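Local coordinates for protein gamma-glutamyltransferase 1 Threonine peptidase. MEROPS family T03 (Pseudomonas nitroreducens, PDB 7D9E) that transfers gamma-glutamyl groups from glutathione and related donors to amino acids or water, as an N-terminal nucleophile threonine enzyme, at residues K117-Q122 and S181-R186. Numbering follows the deposited sequence.
Sequences KAVAAQ and SDPRGR
Arg184 sets CG beside its backbone N (chi1 -76°) and anti to the carbonyl carbon, then runs extended to NE, with the guanidinium turned by chi4 81°. Asp182, with CG anti to the backbone N (chi1 -155°), brings its carboxylate to the edge of the same guanidinium. So the loop between strands 176-181 and 188-192 joins the C-terminal end of helix 115-120, where a flat arginine's several N-H groups suit two carbonyls: Arg184 NH2 gives a nearly straight bond to Ala121 O (2.9 Å), from above that carbonyl's plane, and Arg184 NH1 a more bent one to Val119 O (3.2 Å). Arg184 NH1 also forms an in-plane salt bridge with the syn lone pair of Asp182 OD1 (2.8 Å). The same oxygen accepts from Arg184 N, closing an Asx turn within the type I beta turn Asp182–Gly185; proline fits its second position. Alongside, Val119 CG1 rests on Asp182 CA at 3.6 Å, and small Ala120 lets its CB approach Pro183 CG to 3.8 Å. An alanine at Arg184 would remove both bonds and the salt bridge, and would probably loosen the loop's hold on the helix. With Asp137 at Arg184 NE and Arg123 at Asp182 OD2, opposite charges probably largely offset, keeping Asp182 ionised and easing the closeness of the two arginines.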
# COMPACT_ATOMS: atom_id res chain seq x y z
N LYS B 117 -12.02 -14.89 10.28
CA LYS B 117 -13.32 -14.37 9.89
C LYS B 117 -13.27 -12.87 9.67
O LYS B 117 -13.93 -12.35 8.77
CB LYS B 117 -14.36 -14.70 10.96
CG LYS B 117 -14.53 -16.19 11.19
CD LYS B 117 -15.44 -16.79 10.14
CE LYS B 117 -15.67 -18.27 10.41
NZ LYS B 117 -16.06 -19.03 9.20
N ALA B 118 -12.49 -12.17 10.49
CA ALA B 118 -12.36 -10.73 10.35
C ALA B 118 -11.75 -10.35 9.00
O ALA B 118 -12.11 -9.33 8.42
CB ALA B 118 -11.47 -10.18 11.46
N VAL B 119 -10.84 -11.17 8.49
CA VAL B 119 -10.21 -10.92 7.20
C VAL B 119 -11.09 -11.42 6.05
O VAL B 119 -11.12 -10.80 4.98
CB VAL B 119 -8.82 -11.56 7.20
CG1 VAL B 119 -8.22 -11.58 5.82
CG2 VAL B 119 -7.88 -10.81 8.13
N ALA B 120 -11.77 -12.54 6.23
CA ALA B 120 -12.58 -13.08 5.15
C ALA B 120 -13.87 -12.30 4.95
O ALA B 120 -14.47 -12.42 3.88
CB ALA B 120 -12.94 -14.54 5.42
N ALA B 121 -14.31 -11.54 5.95
CA ALA B 121 -15.59 -10.86 5.86
C ALA B 121 -15.67 -9.94 4.65
O ALA B 121 -14.68 -9.30 4.25
CB ALA B 121 -15.84 -10.06 7.14
N GLN B 122 -16.88 -9.82 4.10
CA GLN B 122 -17.17 -8.82 3.09
C GLN B 122 -16.66 -7.45 3.51
O GLN B 122 -16.81 -7.04 4.66
CB GLN B 122 -18.68 -8.73 2.89
CG GLN B 122 -19.14 -7.72 1.87
CD GLN B 122 -20.65 -7.75 1.73
OE1 GLN B 122 -21.21 -8.06 0.66
NE2 GLN B 122 -21.32 -7.47 2.82
N SER B 181 -4.21 -14.92 5.97
CA SER B 181 -4.02 -14.48 4.59
C SER B 181 -5.38 -14.38 3.93
O SER B 181 -6.19 -15.32 3.98
CB SER B 181 -3.14 -15.47 3.83
OG SER B 181 -1.86 -15.57 4.45
N ASP B 182 -5.62 -13.25 3.30
CA ASP B 182 -6.94 -12.98 2.73
C ASP B 182 -7.32 -14.03 1.70
O ASP B 182 -6.54 -14.30 0.78
CB ASP B 182 -6.83 -11.61 2.05
CG ASP B 182 -8.17 -10.90 1.93
OD1 ASP B 182 -9.15 -11.55 1.50
OD2 ASP B 182 -8.22 -9.69 2.22
N PRO B 183 -8.51 -14.62 1.80
CA PRO B 183 -8.96 -15.53 0.75
C PRO B 183 -9.17 -14.86 -0.59
O PRO B 183 -9.38 -15.57 -1.59
CB PRO B 183 -10.27 -16.11 1.31
CG PRO B 183 -10.66 -15.24 2.43
CD PRO B 183 -9.50 -14.41 2.86
N ARG B 184 -9.11 -13.52 -0.66
CA ARG B 184 -9.17 -12.83 -1.94
C ARG B 184 -7.92 -13.06 -2.78
O ARG B 184 -7.95 -12.84 -4.00
CB ARG B 184 -9.32 -11.34 -1.70
CG ARG B 184 -10.75 -10.93 -1.27
CD ARG B 184 -10.77 -9.53 -0.74
NE ARG B 184 -12.02 -9.15 -0.14
CZ ARG B 184 -12.40 -9.46 1.10
NH1 ARG B 184 -11.63 -10.21 1.90
NH2 ARG B 184 -13.56 -9.03 1.61
N GLY B 185 -6.82 -13.45 -2.15
CA GLY B 185 -5.56 -13.61 -2.85
C GLY B 185 -4.94 -14.97 -2.63
O GLY B 185 -5.61 -15.91 -2.20
N ARG B 186 -3.64 -15.07 -2.88
CA ARG B 186 -2.91 -16.33 -2.87
C ARG B 186 -1.86 -16.36 -1.76
O ARG B 186 -0.89 -17.11 -1.82
CB ARG B 186 -2.30 -16.59 -4.25
CG ARG B 186 -1.17 -15.63 -4.64
CD ARG B 186 -0.69 -15.99 -6.02
NE ARG B 186 0.36 -15.14 -6.58
CZ ARG B 186 0.18 -13.97 -7.20
NH1 ARG B 186 -1.01 -13.43 -7.31
NH2 ARG B 186 1.23 -13.34 -7.68